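PDB 5Z9J: putative P450-like enzyme from Streptomyces himastatinicus ATCC 53653, which binds heme and probably acts as a cytochrome P450 monooxygenase, using molecular oxygen to oxidise its substrate. Local coordinates for residues W36-Y41 with Q306-W311; A93-L98 with I209-H214; G108-L113 with K358-I363; D260-A265 with V327-R332. All coordinates share one frame; numbering follows the deposited sequence.

Contact 1 (W36-Y41 with Q306-W311). With TAM (tris(hydroxyethyl)aminomethane), chain F.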
# COMPACT_ATOMS: atom_id res chain seq x y z
N TRP A 36 16.75 12.52 5.00
CA TRP A 36 16.27 12.88 6.32
C TRP A 36 15.15 11.93 6.70
O TRP A 36 14.45 11.41 5.81
CB TRP A 36 15.79 14.35 6.35
CG TRP A 36 16.86 15.39 6.05
CD1 TRP A 36 17.35 15.75 4.82
CD2 TRP A 36 17.56 16.20 7.00
NE1 TRP A 36 18.31 16.71 4.95
CE2 TRP A 36 18.45 17.02 6.29
CE3 TRP A 36 17.52 16.31 8.40
CZ2 TRP A 36 19.30 17.94 6.91
CZ3 TRP A 36 18.36 17.22 9.03
CH2 TRP A 36 19.24 18.02 8.28
N ASN A 37 15.05 11.65 8.01
CA ASN A 37 14.03 10.79 8.63
C ASN A 37 13.17 11.55 9.65
O ASN A 37 13.72 12.25 10.49
CB ASN A 37 14.70 9.59 9.34
CG ASN A 37 15.44 8.65 8.39
OD1 ASN A 37 14.83 8.04 7.54
ND2 ASN A 37 16.75 8.53 8.54
N VAL A 38 11.85 11.39 9.60
CA VAL A 38 10.92 11.92 10.63
C VAL A 38 10.16 10.77 11.30
O VAL A 38 9.53 9.97 10.58
CB VAL A 38 9.87 12.90 10.03
CG1 VAL A 38 8.96 13.51 11.11
CG2 VAL A 38 10.54 14.00 9.29
N TYR A 39 10.16 10.68 12.62
CA TYR A 39 9.49 9.56 13.32
C TYR A 39 8.30 9.99 14.24
O TYR A 39 7.54 9.13 14.73
CB TYR A 39 10.50 8.79 14.17
CG TYR A 39 11.74 8.35 13.44
CD1 TYR A 39 11.70 7.42 12.40
CD2 TYR A 39 12.97 8.82 13.83
CE1 TYR A 39 12.85 7.02 11.76
CE2 TYR A 39 14.13 8.42 13.19
CZ TYR A 39 14.05 7.52 12.15
OH TYR A 39 15.20 7.12 11.51
N GLY A 40 8.11 11.29 14.45
CA GLY A 40 7.10 11.74 15.40
C GLY A 40 5.74 11.83 14.75
O GLY A 40 5.65 12.00 13.52
N TYR A 41 4.68 11.62 15.53
CA TYR A 41 3.33 11.66 14.92
C TYR A 41 2.90 13.10 14.58
O TYR A 41 2.54 13.36 13.42
CB TYR A 41 2.29 10.95 15.80
CG TYR A 41 0.85 10.97 15.29
CD1 TYR A 41 0.29 9.89 14.56
CD2 TYR A 41 0.04 12.07 15.54
CE1 TYR A 41 -1.05 9.94 14.13
CE2 TYR A 41 -1.26 12.12 15.10
CZ TYR A 41 -1.79 11.07 14.40
OH TYR A 41 -3.10 11.19 14.00
N GLN A 306 15.58 18.47 -0.34
CA GLN A 306 16.04 17.28 0.36
C GLN A 306 14.99 16.19 0.31
O GLN A 306 13.79 16.48 0.22
CB GLN A 306 16.38 17.60 1.82
CG GLN A 306 17.58 18.53 2.07
CD GLN A 306 18.88 17.99 1.51
OE1 GLN A 306 19.35 16.94 1.93
NE2 GLN A 306 19.49 18.75 0.59
N LEU A 307 15.44 14.94 0.32
CA LEU A 307 14.54 13.81 0.40
C LEU A 307 14.22 13.54 1.88
O LEU A 307 15.12 13.34 2.68
CB LEU A 307 15.18 12.57 -0.23
CG LEU A 307 14.39 11.26 -0.22
CD1 LEU A 307 13.07 11.41 -1.01
CD2 LEU A 307 15.22 10.13 -0.84
N LEU A 308 12.93 13.54 2.20
CA LEU A 308 12.46 13.28 3.55
C LEU A 308 11.54 12.06 3.59
O LEU A 308 10.51 11.99 2.87
CB LEU A 308 11.76 14.53 4.12
CG LEU A 308 11.21 14.46 5.55
CD1 LEU A 308 12.35 14.43 6.49
CD2 LEU A 308 10.36 15.70 5.85
N LEU A 309 11.96 11.10 4.41
CA LEU A 309 11.20 9.90 4.69
C LEU A 309 10.35 10.10 5.92
O LEU A 309 10.87 10.25 7.02
CB LEU A 309 12.12 8.70 4.89
CG LEU A 309 12.94 8.43 3.63
CD1 LEU A 309 13.74 7.13 3.74
CD2 LEU A 309 12.09 8.48 2.37
N VAL A 310 9.04 10.11 5.69
CA VAL A 310 8.05 10.24 6.72
C VAL A 310 7.67 8.84 7.23
O VAL A 310 7.00 8.06 6.50
CB VAL A 310 6.81 10.97 6.19
CG1 VAL A 310 5.72 11.01 7.24
CG2 VAL A 310 7.17 12.35 5.66
N TRP A 311 8.13 8.48 8.45
CA TRP A 311 7.89 7.10 8.93
C TRP A 311 6.55 6.99 9.68
O TRP A 311 6.46 7.13 10.90
CB TRP A 311 9.07 6.60 9.76
CG TRP A 311 10.30 6.49 8.92
CD1 TRP A 311 11.37 7.37 8.89
CD2 TRP A 311 10.60 5.46 7.95
NE1 TRP A 311 12.31 6.94 7.95
CE2 TRP A 311 11.86 5.77 7.38
CE3 TRP A 311 9.93 4.31 7.53
CZ2 TRP A 311 12.46 4.96 6.39
CZ3 TRP A 311 10.52 3.51 6.55
CH2 TRP A 311 11.77 3.85 5.99
C TAM F . 16.37 4.12 8.71
C1 TAM F . 17.12 4.73 9.96
C2 TAM F . 16.45 2.58 8.68
C3 TAM F . 14.88 4.58 8.73
C4 TAM F . 17.27 3.72 11.11
C5 TAM F . 15.71 2.09 7.45
C6 TAM F . 14.15 4.35 10.07
N TAM F . 16.96 4.63 7.48
O4 TAM F . 18.51 3.04 11.01
O5 TAM F . 15.94 3.06 6.40
O6 TAM F . 13.97 2.97 10.27
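Asn37 OD1 takes the indole N-H of Trp311 in a nearly straight bond, NE1 to OD1 2.8 Å, with the oxygen close to the indole plane. The two side chains run side by side in the same direction, Asn37 CG anti to the carbonyl carbon (chi1 -63°). Asp28, outside the contact, bonds Asn37 ND2 through one carboxylate oxygen and Tyr39 OH through the other. The bond to ND2 settles which way round the amide lies and leaves OD1 facing the indole N-H. The Tyr39 ring lies beside Trp311, planes 25° apart but slid so far that they barely overlap; the nearest atoms are Tyr39 CE1 and Trp311 CD1, 3.2 Å apart. A bound tris(hydroxyethyl)aminomethane sits against both rings: its C3 rests over one face of the indole, toward the rim, 3.4 Å from Trp311 CZ2, and its C6 is 3.3 Å from Tyr39 OH. Along the strands, the backbones pair in parallel, with Val38 N donating to Leu309 O at 3.0 Å and Trp311 N to Val38 O. Trp36, Val38, Leu308 and Val310 share the other face. There Leu308 CD1 wedges between Trp36 CB and Val38 CG2, packing tightly at 3.4 Å from Val38 CG2. At the far end, Trp36 NE1 gives a longer, more bent bond (144°) to Gln306 OE1, in the plane of its ring. Strands 35-38 and 307-310 are inner neighbours of the mixed P450 sheet, flanked by antiparallel strands 27-30 and 287-291, while Ile47 of helix 41-48 packs against Val38, Leu308 and Val310.

Contact 2 (A93-L98 with I209-H214)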
# COMPACT_ATOMS: atom_id res chain seq x y z
N ALA A 93 -14.38 7.90 -11.16
CA ALA A 93 -14.46 6.71 -11.98
C ALA A 93 -14.98 5.57 -11.13
O ALA A 93 -15.77 4.76 -11.59
CB ALA A 93 -13.11 6.38 -12.59
N PHE A 94 -14.63 5.60 -9.85
CA PHE A 94 -15.19 4.63 -8.90
C PHE A 94 -16.64 4.93 -8.65
O PHE A 94 -16.99 5.35 -7.55
CB PHE A 94 -14.48 4.69 -7.55
CG PHE A 94 -13.25 3.84 -7.46
CD1 PHE A 94 -12.12 4.17 -8.17
CD2 PHE A 94 -13.23 2.73 -6.64
CE1 PHE A 94 -10.97 3.40 -8.08
CE2 PHE A 94 -12.10 1.96 -6.54
CZ PHE A 94 -10.96 2.30 -7.27
N THR A 95 -17.47 4.71 -9.66
CA THR A 95 -18.90 5.00 -9.55
C THR A 95 -19.58 4.13 -8.51
O THR A 95 -19.08 3.06 -8.18
CB THR A 95 -19.61 4.78 -10.88
OG1 THR A 95 -19.52 3.40 -11.25
CG2 THR A 95 -19.00 5.69 -11.94
N PRO A 96 -20.73 4.60 -8.01
CA PRO A 96 -21.49 3.83 -7.02
C PRO A 96 -21.88 2.41 -7.48
O PRO A 96 -21.97 1.54 -6.62
CB PRO A 96 -22.75 4.68 -6.81
CG PRO A 96 -22.31 6.08 -7.13
CD PRO A 96 -21.34 5.93 -8.26
N SER A 97 -22.07 2.19 -8.78
CA SER A 97 -22.36 0.85 -9.28
C SER A 97 -21.15 -0.05 -9.15
O SER A 97 -21.26 -1.20 -8.70
CB SER A 97 -22.80 0.87 -10.75
OG SER A 97 -24.03 1.55 -10.92
N LEU A 98 -20.00 0.46 -9.58
CA LEU A 98 -18.74 -0.27 -9.45
C LEU A 98 -18.44 -0.71 -8.04
O LEU A 98 -18.00 -1.83 -7.83
CB LEU A 98 -17.57 0.57 -9.97
CG LEU A 98 -17.21 0.51 -11.46
CD1 LEU A 98 -18.42 0.37 -12.37
CD2 LEU A 98 -16.38 1.73 -11.86
N ILE A 209 -11.70 0.89 -16.61
CA ILE A 209 -11.09 1.26 -17.89
C ILE A 209 -12.11 1.93 -18.80
O ILE A 209 -11.82 2.91 -19.49
CB ILE A 209 -10.48 0.05 -18.62
CG1 ILE A 209 -9.29 -0.47 -17.83
CG2 ILE A 209 -10.07 0.40 -20.05
CD1 ILE A 209 -8.17 0.55 -17.73
N SER A 210 -13.31 1.36 -18.82
CA SER A 210 -14.40 1.90 -19.61
C SER A 210 -14.70 3.32 -19.19
O SER A 210 -15.03 4.17 -20.01
CB SER A 210 -15.66 1.06 -19.47
OG SER A 210 -16.79 1.87 -19.67
N GLN A 211 -14.57 3.57 -17.89
CA GLN A 211 -14.81 4.89 -17.36
C GLN A 211 -13.66 5.83 -17.72
O GLN A 211 -13.88 7.00 -18.06
CB GLN A 211 -14.93 4.82 -15.83
CG GLN A 211 -16.19 4.14 -15.30
CD GLN A 211 -17.46 4.92 -15.58
OE1 GLN A 211 -17.71 5.95 -14.95
NE2 GLN A 211 -18.26 4.45 -16.52
N LEU A 212 -12.43 5.30 -17.71
CA LEU A 212 -11.24 6.10 -18.02
C LEU A 212 -11.10 6.59 -19.49
O LEU A 212 -10.61 7.70 -19.74
CB LEU A 212 -9.98 5.33 -17.63
CG LEU A 212 -9.72 5.17 -16.13
CD1 LEU A 212 -8.44 4.36 -15.84
CD2 LEU A 212 -9.72 6.51 -15.41
N VAL A 213 -11.52 5.77 -20.45
CA VAL A 213 -11.40 6.14 -21.86
C VAL A 213 -12.27 7.34 -22.19
O VAL A 213 -12.01 8.04 -23.16
CB VAL A 213 -11.72 4.96 -22.79
CG1 VAL A 213 -10.71 3.84 -22.56
CG2 VAL A 213 -13.15 4.48 -22.60
N HIS A 214 -13.37 7.52 -21.45
CA HIS A 214 -14.22 8.69 -21.69
C HIS A 214 -13.79 9.92 -20.88
O HIS A 214 -14.09 11.05 -21.27
CB HIS A 214 -15.68 8.37 -21.38
CG HIS A 214 -16.27 7.31 -22.26
ND1 HIS A 214 -16.44 6.00 -21.83
CD2 HIS A 214 -16.67 7.33 -23.55
CE1 HIS A 214 -16.96 5.29 -22.81
NE2 HIS A 214 -17.11 6.07 -23.87
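Gln211 lies against Ala93 and Thr95, where a short helix, 208-214, meets the turn between two consecutive helices of the P450 fold, 82-93 and 96-116; by their place in the chain these correspond to helices H, C and D of the family. Gln211 contributes the largest area of any residue in this contact. Its CB meets Ala93 CB at 4.0 Å, and its CG lies 3.8 Å from the carbonyl oxygen of Ala93. A bend at chi2 (-68°) then carries CD off the line of the chain, and the amide ends opposite Thr95, the two side chains meeting tip to tip. The touch is between a methyl and an amide oxygen: Thr95 CG2 stands 3.3 Å from Gln211 OE1, a van der Waals contact. The chain turns sharply between the two helices: Phe94 is the centre of an inverse gamma turn, in which Thr95 N bonds to Ala93 O. Ala93 CB also approaches Leu212 CD2 at 4.4 Å, and Leu98 CD2 adds a looser contact with Gln211 CG; Leu208 of helix 208-214 and Leu141 of helix 132-142 continue this apolar packing around Leu98 and Phe94. Thr95 is also the N-cap of helix 96-116. Its chi1 of 63° sets OG1 between the backbone N and the carbonyl carbon, where it accepts a long, weak capping bond from Leu98 N at 3.4 Å, while CG2, beside the backbone N, is the branch that faces Gln211 OE1.

Contact 3 (G108-L113 with K358-I363)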
# COMPACT_ATOMS: atom_id res chain seq x y z
N GLY A 108 -17.68 -14.05 -3.11
CA GLY A 108 -17.57 -15.12 -4.09
C GLY A 108 -16.11 -15.46 -4.31
O GLY A 108 -15.74 -16.63 -4.29
N ILE A 109 -15.27 -14.44 -4.45
CA ILE A 109 -13.84 -14.66 -4.71
C ILE A 109 -13.14 -15.33 -3.56
O ILE A 109 -12.31 -16.25 -3.76
CB ILE A 109 -13.10 -13.33 -4.99
CG1 ILE A 109 -13.71 -12.64 -6.21
CG2 ILE A 109 -11.63 -13.57 -5.19
CD1 ILE A 109 -13.79 -13.59 -7.42
N ILE A 110 -13.49 -14.88 -2.36
CA ILE A 110 -12.92 -15.41 -1.14
C ILE A 110 -13.25 -16.88 -0.93
O ILE A 110 -12.36 -17.69 -0.65
CB ILE A 110 -13.42 -14.62 0.07
CG1 ILE A 110 -12.76 -13.26 0.09
CG2 ILE A 110 -13.11 -15.37 1.37
CD1 ILE A 110 -13.43 -12.29 1.06
N HIS A 111 -14.52 -17.22 -1.06
CA HIS A 111 -14.93 -18.61 -0.90
C HIS A 111 -14.27 -19.50 -1.92
O HIS A 111 -13.91 -20.63 -1.62
CB HIS A 111 -16.45 -18.74 -1.02
CG HIS A 111 -17.17 -18.29 0.20
ND1 HIS A 111 -17.04 -18.92 1.42
CD2 HIS A 111 -18.00 -17.24 0.41
CE1 HIS A 111 -17.78 -18.30 2.32
NE2 HIS A 111 -18.37 -17.27 1.74
N GLU A 112 -14.10 -18.97 -3.11
CA GLU A 112 -13.44 -19.65 -4.22
C GLU A 112 -11.97 -19.92 -3.92
O GLU A 112 -11.45 -20.99 -4.18
CB GLU A 112 -13.58 -18.81 -5.47
CG GLU A 112 -13.63 -19.55 -6.74
CD GLU A 112 -13.80 -18.58 -7.91
OE1 GLU A 112 -14.80 -17.83 -7.91
OE2 GLU A 112 -12.94 -18.58 -8.81
N LEU A 113 -11.30 -18.93 -3.35
CA LEU A 113 -9.94 -19.11 -2.91
C LEU A 113 -9.83 -20.20 -1.84
O LEU A 113 -8.95 -21.07 -1.90
CB LEU A 113 -9.37 -17.79 -2.41
CG LEU A 113 -9.03 -16.79 -3.52
CD1 LEU A 113 -8.63 -15.46 -2.93
CD2 LEU A 113 -7.92 -17.34 -4.41
N LYS A 358 -12.03 -6.78 5.74
CA LYS A 358 -13.12 -7.16 6.65
C LYS A 358 -13.79 -8.47 6.19
O LYS A 358 -14.01 -9.38 7.00
CB LYS A 358 -14.16 -6.05 6.73
CG LYS A 358 -15.38 -6.42 7.59
CD LYS A 358 -16.39 -5.25 7.65
CE LYS A 358 -17.70 -5.69 8.28
NZ LYS A 358 -18.69 -4.57 8.23
N ALA A 359 -14.12 -8.56 4.90
CA ALA A 359 -14.75 -9.75 4.39
C ALA A 359 -13.82 -10.94 4.57
O ALA A 359 -14.25 -12.03 4.94
CB ALA A 359 -15.10 -9.57 2.84
N ALA A 360 -12.54 -10.72 4.33
CA ALA A 360 -11.55 -11.78 4.37
C ALA A 360 -11.36 -12.30 5.78
O ALA A 360 -11.36 -13.49 6.02
CB ALA A 360 -10.24 -11.29 3.82
N VAL A 361 -11.17 -11.38 6.72
CA VAL A 361 -10.99 -11.82 8.09
C VAL A 361 -12.20 -12.55 8.64
O VAL A 361 -12.07 -13.59 9.28
CB VAL A 361 -10.69 -10.63 8.99
CG1 VAL A 361 -10.74 -11.06 10.48
CG2 VAL A 361 -9.31 -10.06 8.63
N GLU A 362 -13.39 -11.98 8.39
CA GLU A 362 -14.63 -12.56 8.83
C GLU A 362 -14.78 -13.97 8.30
O GLU A 362 -15.15 -14.88 9.02
CB GLU A 362 -15.82 -11.71 8.40
CG GLU A 362 -15.98 -10.46 9.25
CD GLU A 362 -17.11 -9.60 8.75
OE1 GLU A 362 -17.58 -9.76 7.58
OE2 GLU A 362 -17.54 -8.73 9.53
N ILE A 363 -14.54 -14.13 6.99
CA ILE A 363 -14.73 -15.43 6.44
C ILE A 363 -13.64 -16.43 6.89
O ILE A 363 -13.95 -17.59 7.14
CB ILE A 363 -14.83 -15.37 4.89
CG1 ILE A 363 -16.19 -14.77 4.54
CG2 ILE A 363 -14.73 -16.77 4.29
CD1 ILE A 363 -16.40 -14.53 3.03
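Ile110 and then His111 on helix 96-116 meet helix 350-367; in P450 nomenclature these correspond to helices D and L, two members of the helical bundle at the core of the fold. The short segments cross at -42°, their axes 10.2 Å apart, and Ile110 fills the space between them against Ala359, Ala360 and Ile363. It does so with two separate branches. Its CD1 reaches Ala359 CB at 3.7 Å and comes equally near the backbone N of Ala360. Its CG2, anti to the backbone N, meets Ile363 CG2 at 3.6 Å as the two isoleucines cross. An alanine here would probably open a gap between the helices, leaving Ala359 CB and Ile363 CG2 without these methyl partners. Phe129 of helix 125-130 and Leu133 of helix 132-142 pack on Ile110 as well, and Ala360 also touches Ile246. One residue further on, His111 adds the last touch. Its ND1 is hydrogen-bonded to Arg367, a turn along from Ile363, which is likely to restrain the ring's rotation and leaves the other nitrogen toward apolar carbon: His111 NE2 lies 3.6 Å from Ile363 CD1.

Contact 4 (D260-A265 with V327-R332)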
# COMPACT_ATOMS: atom_id res chain seq x y z
N ASP A 260 -7.82 -11.88 20.23
CA ASP A 260 -8.51 -12.86 19.38
C ASP A 260 -9.84 -13.28 20.01
O ASP A 260 -10.88 -13.37 19.31
CB ASP A 260 -7.59 -14.05 19.16
CG ASP A 260 -8.18 -15.10 18.25
OD1 ASP A 260 -8.39 -14.81 17.06
OD2 ASP A 260 -8.35 -16.25 18.69
N ALA A 261 -9.83 -13.53 21.32
CA ALA A 261 -11.03 -13.93 22.02
C ALA A 261 -12.06 -12.81 21.94
O ALA A 261 -13.25 -13.07 21.81
CB ALA A 261 -10.73 -14.29 23.51
N ARG A 262 -11.61 -11.57 22.11
CA ARG A 262 -12.53 -10.43 22.08
C ARG A 262 -13.26 -10.37 20.76
O ARG A 262 -14.46 -10.16 20.73
CB ARG A 262 -11.81 -9.10 22.31
CG ARG A 262 -11.32 -8.85 23.74
CD ARG A 262 -10.48 -7.56 23.76
NE ARG A 262 -11.27 -6.35 23.53
CZ ARG A 262 -10.76 -5.13 23.41
NH1 ARG A 262 -9.44 -4.96 23.39
NH2 ARG A 262 -11.56 -4.09 23.22
N VAL A 263 -12.51 -10.57 19.67
CA VAL A 263 -13.06 -10.38 18.34
C VAL A 263 -14.02 -11.51 17.96
O VAL A 263 -15.07 -11.23 17.36
CB VAL A 263 -11.93 -10.24 17.28
CG1 VAL A 263 -12.47 -10.32 15.85
CG2 VAL A 263 -11.21 -8.90 17.48
N ARG A 264 -13.68 -12.75 18.31
CA ARG A 264 -14.58 -13.89 18.11
C ARG A 264 -15.90 -13.71 18.90
O ARG A 264 -16.97 -14.05 18.42
CB ARG A 264 -13.88 -15.18 18.52
CG ARG A 264 -12.66 -15.45 17.62
CD ARG A 264 -11.79 -16.62 18.10
NE ARG A 264 -10.77 -17.06 17.12
CZ ARG A 264 -10.93 -17.33 15.82
NH1 ARG A 264 -12.12 -17.26 15.26
NH2 ARG A 264 -9.90 -17.70 15.06
N ALA A 265 -15.80 -13.18 20.12
CA ALA A 265 -16.98 -12.97 20.98
C ALA A 265 -17.90 -11.83 20.57
O ALA A 265 -19.11 -11.89 20.78
CB ALA A 265 -16.52 -12.71 22.45
N VAL A 327 0.92 -1.60 22.70
CA VAL A 327 -0.10 -2.58 23.02
C VAL A 327 -1.05 -2.74 21.84
O VAL A 327 -1.53 -1.75 21.30
CB VAL A 327 -0.93 -2.20 24.20
CG1 VAL A 327 -2.09 -3.15 24.36
CG2 VAL A 327 -0.06 -2.17 25.50
N PHE A 328 -1.33 -3.98 21.47
CA PHE A 328 -2.30 -4.23 20.40
C PHE A 328 -3.72 -4.24 20.97
O PHE A 328 -4.07 -5.13 21.75
CB PHE A 328 -2.03 -5.53 19.72
CG PHE A 328 -2.79 -5.68 18.41
CD1 PHE A 328 -2.19 -5.33 17.23
CD2 PHE A 328 -4.10 -6.12 18.38
CE1 PHE A 328 -2.88 -5.45 15.99
CE2 PHE A 328 -4.80 -6.27 17.13
CZ PHE A 328 -4.17 -5.89 15.96
N ASP A 329 -4.53 -3.26 20.60
CA ASP A 329 -5.90 -3.18 21.15
C ASP A 329 -6.91 -3.29 20.03
O ASP A 329 -7.15 -2.31 19.34
CB ASP A 329 -6.07 -1.85 21.89
CG ASP A 329 -7.39 -1.71 22.58
OD1 ASP A 329 -8.35 -2.40 22.19
OD2 ASP A 329 -7.47 -0.94 23.57
N ALA A 330 -7.54 -4.46 19.90
CA ALA A 330 -8.41 -4.75 18.73
C ALA A 330 -9.57 -3.78 18.63
O ALA A 330 -10.08 -3.52 17.54
CB ALA A 330 -8.95 -6.18 18.79
N GLY A 331 -9.92 -3.17 19.76
CA GLY A 331 -11.04 -2.24 19.77
C GLY A 331 -10.59 -0.82 19.95
O GLY A 331 -11.38 0.04 20.34
N ARG A 332 -9.31 -0.57 19.68
CA ARG A 332 -8.75 0.75 19.96
C ARG A 332 -9.54 1.89 19.32
O ARG A 332 -9.81 1.87 18.12
CB ARG A 332 -7.30 0.84 19.48
CG ARG A 332 -6.66 2.16 19.94
CD ARG A 332 -5.27 2.31 19.47
NE ARG A 332 -4.35 1.34 20.05
CZ ARG A 332 -3.62 1.58 21.15
NH1 ARG A 332 -3.80 2.71 21.83
NH2 ARG A 332 -2.77 0.66 21.59
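Arg262 NH1 reaches across to Asp329 OD1 in a salt bridge of 3.0 Å. The carboxylate and guanidinium planes stand 59° apart, and NH1 comes to OD1 from well above the carboxylate plane. From the opposite face of that plane the backbone N of Gly331 binds the same oxygen at 3.0 Å, so one atom is gripped by two donors. This second bond makes Asp329 the head of an Asx turn, overlaid on a type I beta turn in which Arg332 N bonds to Asp329 O. Replacing Asp329 by alanine would probably leave Arg262 without this counter-charge, its guanidinium freer to turn, and Gly331 N without its side-chain acceptor. Next along the helix, Val263 CG2 packs on Ala330 CB at 3.8 Å, joining helix 257-265 to the loop that P450s call the meander. Gln259, one turn before Val263, accepts from Ala330 N and, weakly, from Arg262 NH1. Val263 also touches Leu273 of helix 270-280 and Leu365 of helix 350-367. Beyond the turn, Glu276 takes both Asp329 N and the charged Arg332 NE; with Arg279 close by, this is consistent with the Glu-Arg-Arg triad of the family.

Overall arrangement
All four contacts belong to one cytochrome P450 fold. Contact 1, in the mixed sheet, lies across the chain's centre from contacts 2 and 3, centres 35 and 36 Å away. Contacts 2 and 3 share helix 96-116, which begins at the first and runs to the second, 25 Å between centres. Helix 350-367, which carries segment 358-363, also touches Val263 of contact 4 through Leu365; nearest atoms of contacts 3 and 4 are about 6 Å apart. Along the chain, contact 2 is nested inside contact 1 and contact 4 inside contact 3, while contacts 3 and 4 each alternate with contact 1. Contacts 1, 2 and 3 each bring a side chain within about 8 to 11 Å of the heme.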